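Local atomic coordinates of UDP-galactopyranose mutase (Deinococcus radiodurans, PDB entry 3HDQ), a protein that probably interconverts UDP-galactopyranose and UDP-galactofuranose, using a bound FAD cofactor. Residues Leu33-Ala37 / Met255-Gly259; Ala37-Val43 / Met225-Leu230; Phe265-Gly270 / Lys348-Ala353. Residue numbers count along the deposited sequence, not the author numbering.

Contact 1 (Leu33-Ala37 / Met255-Gly259); sequences LIVGA and MIYTG. With FAD (flavin-adenine dinucleotide), chain L.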
# COMPACT_ATOMS: atom_id res chain seq x y z
N LEU A 33 -20.95 -2.21 -10.62
CA LEU A 33 -19.86 -1.25 -10.60
C LEU A 33 -20.04 -0.49 -9.28
O LEU A 33 -21.10 0.08 -9.02
CB LEU A 33 -19.98 -0.29 -11.78
CG LEU A 33 -19.18 1.02 -11.78
CD1 LEU A 33 -17.71 0.73 -11.66
CD2 LEU A 33 -19.47 1.81 -13.05
N ILE A 34 -19.01 -0.52 -8.44
CA ILE A 34 -19.07 0.17 -7.16
C ILE A 34 -18.12 1.37 -7.16
O ILE A 34 -16.92 1.24 -7.35
CB ILE A 34 -18.73 -0.77 -6.01
CG1 ILE A 34 -19.71 -1.95 -6.00
CG2 ILE A 34 -18.81 -0.05 -4.69
CD1 ILE A 34 -19.54 -2.85 -4.78
N VAL A 35 -18.69 2.56 -6.97
CA VAL A 35 -17.92 3.80 -7.01
C VAL A 35 -17.51 4.23 -5.61
O VAL A 35 -18.36 4.59 -4.78
CB VAL A 35 -18.72 4.94 -7.69
CG1 VAL A 35 -17.79 6.10 -8.04
CG2 VAL A 35 -19.43 4.42 -8.95
N GLY A 36 -16.21 4.17 -5.34
CA GLY A 36 -15.65 4.48 -4.04
C GLY A 36 -15.26 3.23 -3.26
O GLY A 36 -16.06 2.31 -3.13
N ALA A 37 -14.04 3.21 -2.73
CA ALA A 37 -13.54 2.06 -1.97
C ALA A 37 -13.35 2.36 -0.48
O ALA A 37 -12.46 1.79 0.18
CB ALA A 37 -12.25 1.54 -2.58
N MET A 255 -25.20 -0.14 -10.39
CA MET A 255 -24.20 0.75 -9.81
C MET A 255 -24.48 1.04 -8.33
O MET A 255 -25.63 1.27 -7.93
CB MET A 255 -24.09 2.08 -10.58
CG MET A 255 -23.11 3.05 -9.93
SD MET A 255 -22.92 4.69 -10.66
CE MET A 255 -22.00 4.29 -12.14
N ILE A 256 -23.41 1.00 -7.54
CA ILE A 256 -23.45 1.44 -6.16
C ILE A 256 -22.56 2.67 -6.07
O ILE A 256 -21.37 2.58 -6.33
CB ILE A 256 -23.00 0.32 -5.19
CG1 ILE A 256 -24.01 -0.83 -5.23
CG2 ILE A 256 -22.87 0.85 -3.76
CD1 ILE A 256 -23.76 -1.92 -4.25
N TYR A 257 -23.15 3.82 -5.75
CA TYR A 257 -22.42 5.09 -5.73
C TYR A 257 -22.22 5.58 -4.28
O TYR A 257 -23.18 5.60 -3.50
CB TYR A 257 -23.14 6.14 -6.60
CG TYR A 257 -22.46 7.50 -6.65
CD1 TYR A 257 -21.40 7.73 -7.52
CD2 TYR A 257 -22.88 8.55 -5.84
CE1 TYR A 257 -20.76 8.97 -7.56
CE2 TYR A 257 -22.27 9.78 -5.88
CZ TYR A 257 -21.21 9.99 -6.73
OH TYR A 257 -20.60 11.24 -6.77
N THR A 258 -20.99 5.95 -3.94
CA THR A 258 -20.67 6.40 -2.58
C THR A 258 -19.99 7.77 -2.57
O THR A 258 -19.48 8.22 -1.55
CB THR A 258 -19.83 5.35 -1.79
OG1 THR A 258 -18.47 5.35 -2.26
CG2 THR A 258 -20.43 3.94 -1.93
N GLY A 259 -19.99 8.44 -3.72
CA GLY A 259 -19.47 9.80 -3.81
C GLY A 259 -20.53 10.82 -3.40
O GLY A 259 -21.63 10.45 -2.99
PA FAD L . -15.47 7.76 1.94
O1A FAD L . -14.39 7.36 2.76
O2A FAD L . -15.43 9.16 1.78
O5B FAD L . -15.26 7.06 0.58
C5B FAD L . -15.93 7.37 -0.58
C4B FAD L . -14.98 7.16 -1.71
O4B FAD L . -15.61 7.44 -2.91
C3B FAD L . -13.84 8.14 -1.60
O3B FAD L . -12.62 7.52 -1.40
C2B FAD L . -13.84 8.87 -2.90
O2B FAD L . -12.55 9.00 -3.35
C1B FAD L . -14.68 7.99 -3.78
N9A FAD L . -15.27 8.74 -4.88
C8A FAD L . -16.03 9.83 -4.84
N7A FAD L . -16.35 10.21 -6.05
C5A FAD L . -15.80 9.36 -6.90
C6A FAD L . -15.79 9.26 -8.28
N6A FAD L . -16.55 10.01 -9.00
N1A FAD L . -15.11 8.26 -8.88
C2A FAD L . -14.43 7.36 -8.15
N3A FAD L . -14.44 7.46 -6.80
C4A FAD L . -15.10 8.44 -6.18
N1 FAD L . -15.28 7.98 11.93
C2 FAD L . -15.20 7.28 13.07
O2 FAD L . -15.92 6.36 13.29
N3 FAD L . -14.26 7.62 13.96
C4 FAD L . -13.43 8.66 13.71
O4 FAD L . -12.59 8.98 14.49
C4X FAD L . -13.54 9.36 12.57
N5 FAD L . -12.71 10.40 12.34
C5X FAD L . -12.82 11.10 11.20
C6 FAD L . -11.97 12.15 10.97
C7 FAD L . -12.07 12.86 9.81
C7M FAD L . -11.16 14.00 9.56
C8 FAD L . -13.01 12.53 8.88
C8M FAD L . -13.08 13.34 7.64
C9 FAD L . -13.86 11.47 9.10
C9A FAD L . -13.78 10.75 10.27
N10 FAD L . -14.61 9.69 10.51
C10 FAD L . -14.48 9.01 11.67
C1' FAD L . -15.73 9.35 9.59
C2' FAD L . -15.34 8.38 8.50
O2' FAD L . -14.37 9.01 7.75
C3' FAD L . -16.50 8.02 7.58
O3' FAD L . -17.52 7.35 8.18
C4' FAD L . -16.09 6.96 6.62
O4' FAD L . -14.72 7.16 6.44
C5' FAD L . -16.90 7.14 5.37
O5' FAD L . -16.97 6.03 4.55
P FAD L . -17.55 6.20 3.12
O1P FAD L . -17.32 5.02 2.39
O2P FAD L . -18.95 6.39 3.26
O3P FAD L . -16.90 7.46 2.47

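Contact 2 (Ala37-Val43 / Met225-Leu230); sequences AGFAGSV and MFQNML. With FAD (flavin-adenine dinucleotide), chain L.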
# COMPACT_ATOMS: atom_id res chain seq x y z
N ALA A 37 -14.04 3.21 -2.73
CA ALA A 37 -13.54 2.06 -1.97
C ALA A 37 -13.35 2.36 -0.48
O ALA A 37 -12.46 1.79 0.18
CB ALA A 37 -12.25 1.54 -2.58
N GLY A 38 -14.16 3.26 0.06
CA GLY A 38 -14.19 3.49 1.49
C GLY A 38 -14.98 2.39 2.17
O GLY A 38 -15.20 1.33 1.58
N PHE A 39 -15.43 2.62 3.40
CA PHE A 39 -16.22 1.61 4.07
C PHE A 39 -17.47 1.25 3.28
O PHE A 39 -17.81 0.08 3.17
CB PHE A 39 -16.59 2.05 5.48
CG PHE A 39 -15.54 1.74 6.49
CD1 PHE A 39 -14.64 2.72 6.88
CD2 PHE A 39 -15.43 0.47 7.02
CE1 PHE A 39 -13.66 2.44 7.80
CE2 PHE A 39 -14.44 0.17 7.94
CZ PHE A 39 -13.55 1.16 8.33
N ALA A 40 -18.14 2.25 2.71
CA ALA A 40 -19.40 2.01 2.01
C ALA A 40 -19.21 1.05 0.84
O ALA A 40 -19.88 0.02 0.75
CB ALA A 40 -20.01 3.32 1.53
N GLY A 41 -18.32 1.40 -0.08
CA GLY A 41 -18.09 0.56 -1.24
C GLY A 41 -17.52 -0.81 -0.92
O GLY A 41 -17.95 -1.82 -1.49
N SER A 42 -16.55 -0.86 -0.01
CA SER A 42 -15.80 -2.08 0.26
C SER A 42 -16.64 -3.13 0.98
O SER A 42 -16.49 -4.31 0.73
CB SER A 42 -14.55 -1.78 1.09
OG SER A 42 -13.70 -0.90 0.38
N VAL A 43 -17.52 -2.69 1.88
CA VAL A 43 -18.38 -3.63 2.58
C VAL A 43 -19.35 -4.25 1.58
O VAL A 43 -19.59 -5.45 1.59
CB VAL A 43 -19.17 -2.97 3.72
CG1 VAL A 43 -20.27 -3.91 4.23
CG2 VAL A 43 -18.24 -2.59 4.86
N MET A 225 -6.76 -4.14 6.77
CA MET A 225 -8.13 -4.64 6.93
C MET A 225 -8.89 -4.55 5.60
O MET A 225 -9.49 -5.53 5.15
CB MET A 225 -8.87 -3.85 8.03
CG MET A 225 -10.33 -4.26 8.23
SD MET A 225 -11.25 -3.07 9.23
CE MET A 225 -11.52 -1.79 8.01
N PHE A 226 -8.86 -3.37 4.99
CA PHE A 226 -9.46 -3.18 3.68
C PHE A 226 -8.94 -4.16 2.63
O PHE A 226 -9.72 -4.71 1.87
CB PHE A 226 -9.31 -1.73 3.22
CG PHE A 226 -10.35 -0.81 3.79
CD1 PHE A 226 -10.07 0.01 4.86
CD2 PHE A 226 -11.64 -0.79 3.27
CE1 PHE A 226 -11.04 0.84 5.40
CE2 PHE A 226 -12.61 0.04 3.79
CZ PHE A 226 -12.31 0.86 4.86
N GLN A 227 -7.63 -4.40 2.61
CA GLN A 227 -7.06 -5.34 1.64
C GLN A 227 -7.69 -6.72 1.77
O GLN A 227 -8.04 -7.33 0.76
CB GLN A 227 -5.52 -5.40 1.75
CG GLN A 227 -4.85 -4.19 1.10
CD GLN A 227 -3.36 -4.03 1.43
OE1 GLN A 227 -2.79 -4.79 2.21
NE2 GLN A 227 -2.74 -3.00 0.85
N ASN A 228 -7.86 -7.20 3.01
CA ASN A 228 -8.57 -8.46 3.26
C ASN A 228 -10.03 -8.42 2.76
O ASN A 228 -10.53 -9.41 2.21
CB ASN A 228 -8.53 -8.83 4.75
CG ASN A 228 -7.11 -9.16 5.25
OD1 ASN A 228 -6.24 -9.61 4.49
ND2 ASN A 228 -6.88 -8.93 6.54
N MET A 229 -10.70 -7.29 2.95
CA MET A 229 -12.09 -7.13 2.52
C MET A 229 -12.27 -7.23 1.00
O MET A 229 -13.29 -7.70 0.50
CB MET A 229 -12.64 -5.79 3.01
CG MET A 229 -13.75 -5.89 4.04
SD MET A 229 -14.21 -4.25 4.69
CE MET A 229 -12.87 -4.05 5.82
N LEU A 230 -11.27 -6.77 0.26
CA LEU A 230 -11.36 -6.71 -1.20
C LEU A 230 -10.58 -7.85 -1.86
O LEU A 230 -10.30 -7.79 -3.06
CB LEU A 230 -10.86 -5.36 -1.70
CG LEU A 230 -11.50 -4.11 -1.09
CD1 LEU A 230 -10.90 -2.84 -1.69
CD2 LEU A 230 -12.99 -4.13 -1.32
PA FAD L . -15.47 7.76 1.94
O1A FAD L . -14.39 7.36 2.76
O2A FAD L . -15.43 9.16 1.78
O5B FAD L . -15.26 7.06 0.58
C5B FAD L . -15.93 7.37 -0.58
C4B FAD L . -14.98 7.16 -1.71
O4B FAD L . -15.61 7.44 -2.91
C3B FAD L . -13.84 8.14 -1.60
O3B FAD L . -12.62 7.52 -1.40
C2B FAD L . -13.84 8.87 -2.90
O2B FAD L . -12.55 9.00 -3.35
C1B FAD L . -14.68 7.99 -3.78
N9A FAD L . -15.27 8.74 -4.88
C8A FAD L . -16.03 9.83 -4.84
N7A FAD L . -16.35 10.21 -6.05
C5A FAD L . -15.80 9.36 -6.90
C6A FAD L . -15.79 9.26 -8.28
N6A FAD L . -16.55 10.01 -9.00
N1A FAD L . -15.11 8.26 -8.88
C2A FAD L . -14.43 7.36 -8.15
N3A FAD L . -14.44 7.46 -6.80
C4A FAD L . -15.10 8.44 -6.18
N1 FAD L . -15.28 7.98 11.93
C2 FAD L . -15.20 7.28 13.07
O2 FAD L . -15.92 6.36 13.29
N3 FAD L . -14.26 7.62 13.96
C4 FAD L . -13.43 8.66 13.71
O4 FAD L . -12.59 8.98 14.49
C4X FAD L . -13.54 9.36 12.57
N5 FAD L . -12.71 10.40 12.34
C5X FAD L . -12.82 11.10 11.20
C6 FAD L . -11.97 12.15 10.97
C7 FAD L . -12.07 12.86 9.81
C7M FAD L . -11.16 14.00 9.56
C8 FAD L . -13.01 12.53 8.88
C8M FAD L . -13.08 13.34 7.64
C9 FAD L . -13.86 11.47 9.10
C9A FAD L . -13.78 10.75 10.27
N10 FAD L . -14.61 9.69 10.51
C10 FAD L . -14.48 9.01 11.67
C1' FAD L . -15.73 9.35 9.59
C2' FAD L . -15.34 8.38 8.50
O2' FAD L . -14.37 9.01 7.75
C3' FAD L . -16.50 8.02 7.58
O3' FAD L . -17.52 7.35 8.18
C4' FAD L . -16.09 6.96 6.62
O4' FAD L . -14.72 7.16 6.44
C5' FAD L . -16.90 7.14 5.37
O5' FAD L . -16.97 6.03 4.55
P FAD L . -17.55 6.20 3.12
O1P FAD L . -17.32 5.02 2.39
O2P FAD L . -18.95 6.39 3.26
O3P FAD L . -16.90 7.46 2.47

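Contact 3 (Phe265-Gly270 / Lys348-Ala353); sequences FDFCYG and KYEALA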
# COMPACT_ATOMS: atom_id res chain seq x y z
N PHE A 265 -25.45 14.11 -10.02
CA PHE A 265 -26.51 14.68 -10.83
C PHE A 265 -26.09 16.05 -11.37
O PHE A 265 -26.91 16.95 -11.52
CB PHE A 265 -27.80 14.76 -10.01
CG PHE A 265 -28.38 13.41 -9.65
CD1 PHE A 265 -28.31 12.93 -8.35
CD2 PHE A 265 -28.99 12.62 -10.62
CE1 PHE A 265 -28.84 11.69 -8.02
CE2 PHE A 265 -29.53 11.37 -10.29
CZ PHE A 265 -29.45 10.91 -8.99
N ASP A 266 -24.80 16.18 -11.67
CA ASP A 266 -24.27 17.36 -12.36
C ASP A 266 -24.66 18.69 -11.71
O ASP A 266 -24.86 19.68 -12.41
CB ASP A 266 -24.70 17.36 -13.84
CG ASP A 266 -24.09 16.21 -14.64
OD1 ASP A 266 -22.95 15.77 -14.32
OD2 ASP A 266 -24.75 15.74 -15.59
N PHE A 267 -24.77 18.70 -10.39
CA PHE A 267 -25.11 19.92 -9.65
C PHE A 267 -26.34 20.61 -10.24
O PHE A 267 -26.45 21.84 -10.20
CB PHE A 267 -23.90 20.87 -9.63
CG PHE A 267 -22.60 20.18 -9.26
CD1 PHE A 267 -22.28 19.93 -7.94
CD2 PHE A 267 -21.71 19.78 -10.25
CE1 PHE A 267 -21.09 19.29 -7.60
CE2 PHE A 267 -20.52 19.15 -9.93
CZ PHE A 267 -20.20 18.89 -8.60
N CYS A 268 -27.26 19.82 -10.77
CA CYS A 268 -28.45 20.34 -11.43
C CYS A 268 -29.35 21.20 -10.53
O CYS A 268 -30.20 21.94 -11.02
CB CYS A 268 -29.26 19.22 -12.11
SG CYS A 268 -30.16 18.11 -11.00
N TYR A 269 -29.17 21.11 -9.21
CA TYR A 269 -29.92 21.97 -8.31
C TYR A 269 -29.00 22.94 -7.58
O TYR A 269 -29.40 23.56 -6.60
CB TYR A 269 -30.72 21.18 -7.27
CG TYR A 269 -31.77 20.24 -7.81
CD1 TYR A 269 -32.86 20.71 -8.53
CD2 TYR A 269 -31.69 18.87 -7.58
CE1 TYR A 269 -33.84 19.85 -9.01
CE2 TYR A 269 -32.65 18.00 -8.06
CZ TYR A 269 -33.72 18.49 -8.78
OH TYR A 269 -34.67 17.62 -9.26
N GLY A 270 -27.76 23.07 -8.04
CA GLY A 270 -26.78 23.90 -7.36
C GLY A 270 -25.89 23.08 -6.44
O GLY A 270 -26.12 21.89 -6.23
N LYS A 348 -34.03 17.31 -2.48
CA LYS A 348 -34.27 17.36 -3.92
C LYS A 348 -33.38 16.35 -4.65
O LYS A 348 -33.83 15.68 -5.59
CB LYS A 348 -34.00 18.76 -4.45
CG LYS A 348 -34.62 19.87 -3.62
CD LYS A 348 -35.94 20.32 -4.19
CE LYS A 348 -35.70 21.12 -5.45
NZ LYS A 348 -34.49 21.98 -5.26
N TYR A 349 -32.12 16.24 -4.22
CA TYR A 349 -31.20 15.30 -4.84
C TYR A 349 -31.60 13.88 -4.51
O TYR A 349 -31.43 12.97 -5.32
CB TYR A 349 -29.75 15.57 -4.41
CG TYR A 349 -29.10 16.71 -5.16
CD1 TYR A 349 -28.74 17.89 -4.52
CD2 TYR A 349 -28.86 16.61 -6.53
CE1 TYR A 349 -28.14 18.93 -5.21
CE2 TYR A 349 -28.26 17.64 -7.23
CZ TYR A 349 -27.91 18.80 -6.58
OH TYR A 349 -27.32 19.82 -7.29
N GLU A 350 -32.14 13.72 -3.31
CA GLU A 350 -32.59 12.44 -2.81
C GLU A 350 -33.76 11.89 -3.63
O GLU A 350 -33.86 10.67 -3.83
CB GLU A 350 -32.99 12.57 -1.34
CG GLU A 350 -33.52 11.29 -0.70
CD GLU A 350 -33.83 11.47 0.79
OE1 GLU A 350 -33.69 10.49 1.55
OE2 GLU A 350 -34.20 12.59 1.20
N ALA A 351 -34.64 12.77 -4.08
CA ALA A 351 -35.76 12.37 -4.93
C ALA A 351 -35.22 11.86 -6.26
O ALA A 351 -35.72 10.88 -6.80
CB ALA A 351 -36.72 13.53 -5.16
N LEU A 352 -34.20 12.54 -6.78
CA LEU A 352 -33.51 12.07 -7.98
C LEU A 352 -32.87 10.71 -7.73
O LEU A 352 -33.05 9.78 -8.52
CB LEU A 352 -32.45 13.08 -8.44
CG LEU A 352 -32.99 14.35 -9.09
CD1 LEU A 352 -31.84 15.22 -9.57
CD2 LEU A 352 -33.93 13.99 -10.25
N ALA A 353 -32.14 10.58 -6.63
CA ALA A 353 -31.50 9.32 -6.27
C ALA A 353 -32.51 8.18 -6.22
O ALA A 353 -32.31 7.15 -6.86
CB ALA A 353 -30.76 9.44 -4.93

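Contact 1 (Leu33-Ala37 / Met255-Gly259)
Strands 33-35 and 255-257 run side by side in the same direction, their axes 4.7 Å apart and 8° from parallel, and the polar links between them are nearly all backbone. Ile-256 N donates to Leu-33 O (2.9 Å), and Ile-256 O takes the proton of Val-35 N (2.8 Å), so both polar groups of Ile-256 are spent on this neighbour. Ile-34 turns its own backbone the other way, to Leu-56 and Val-58 of strand 55-58. This makes 30-35 an inner strand of the parallel sheet of a Rossmann-like FAD-binding domain, and Gly-36, just past its end, is the first glycine of the GxGxxG pattern. Where the strands stop, Val-35 O receives two donors from one residue: Thr-258 OG1 at 2.6 Å and, weakly, Thr-258 N at 3.1 Å. A CB on Gly-36 would hit that hydroxyl and the preceding carbonyl, which calls for glycine; Gly-36 CA also lies 3.2 Å from FAD O4B. Val-35 packs against Met-255 and Tyr-257 on one face of the sheet, its CG1 lying 3.5 Å from FAD N1A, while Ile-34 and Ile-256 meet on the other face under helix 39-50. The Tyr-257 hydroxyl is satisfied locally, by the carbonyl of Pro-260.

Contact 2 (Ala37-Val43 / Met225-Leu230)
Helix 39-43 starts right after its N-cap residue Gly-38, and helix 225-229 passes it at 35° between N-to-C directions, with the axes 10.4 Å apart at closest approach. That spacing leaves room for side chains between them, and the backbones come nearest at Ser-42 and Leu-230, whose CA atoms are 6.6 Å apart. Phe-226 fills much of the gap. Its edge points at the face of Phe-39 in a T-shaped stack (centroids 4.7 Å apart, planes at 63°), and Ser-42 OG lies near its ring plane, 3.6 Å from Phe-226 CD2. Ser-42 OG also lies 2.9 Å from Gly-38 O and 3.0 Å from Ala-37 O. Met-225 CE reaches Phe-39 CE2 at 3.5 Å. Farther along, Leu-230 CD2 sits 3.7 Å from Ser-42 CB, and Met-229 SD touches Val-43 CG2 more loosely at 4.4 Å. On the cofactor side, Ala-40 N donates to FAD O1P (2.9 Å), the usual job of the glycine-rich turn and first helical turn in a Rossmann-type dinucleotide fold. Gly-38 has to be small there, since a CB would run into FAD O5B. No hydrogen bond crosses between the two segments. The chemistry is therefore divided: apolar and aromatic side chains join the two segments, while the first-turn amide of Ala-40, which has no acceptor within the helix, binds the pyrophosphate.

Contact 3 (Phe265-Gly270 / Lys348-Ala353)
A single phenol oxygen ties the loop to the helix: Tyr-349 OH accepts from Tyr-269 N (3.0 Å) and donates to Gly-270 O (2.6 Å), so one side chain from the helix holds two successive residues of the loop by their backbone. Residues Phe-267 to Gly-270 form a type I beta turn closed by Gly-270 N to Phe-267 O (2.8 Å), and Gly-270 has backbone angles that call for glycine. Tyr-269 presents its edge to the face of Tyr-349, centroids 5.2 Å apart and planes at 70°, while Phe-265 packs farther along the helix, on Leu-352 and Ala-353. Lys-348 folds back over the Tyr-269 ring, its CB making a CH-pi contact over the face and its NZ an off-centre cation-pi interaction, 4.4 Å from the ring centroid. One helical turn on from Lys-348, Leu-352 serves two partners: its CB sits squarely over the Phe-265 ring, 3.8 Å from the centroid, and its CD1 reaches Tyr-269 CE2 at 3.3 Å and Cys-268 SG at 3.6 Å. The same sulfur lies obliquely beside the Tyr-349 ring. The contact is structural, near the surface, with the side chain of Phe-267 about 10 Å from FAD. Helix 261-264 ends in a Schellman motif with Asp-266 at C-prime, and the chain then lies against helix 340-355 before entering strand 274-284; Tyr-349 also touches Asp-262 of the short helix.

Overall arrangement
From the N terminus, the chain enters strand 30-35, bends through Ala-37, which contacts 1 and 2 share, and runs into helix 39-50. Contact 2 closes first, when helix 222-229 returns to pack on that helix. Strand 252-257 then comes in beside strand 30-35, its neighbour in the parallel sheet, and completes contact 1, so the loop of contact 2 lies wholly within the larger one. The two touch where Thr-258 and Ile-34 pack on Ala-40 and Gly-41, and both border FAD. Contact 3 opens only afterwards and follows in series, joining the loop after helix 261-264 to helix 340-355. Its centre is about 17 Å from that of contact 1, and the two do not touch.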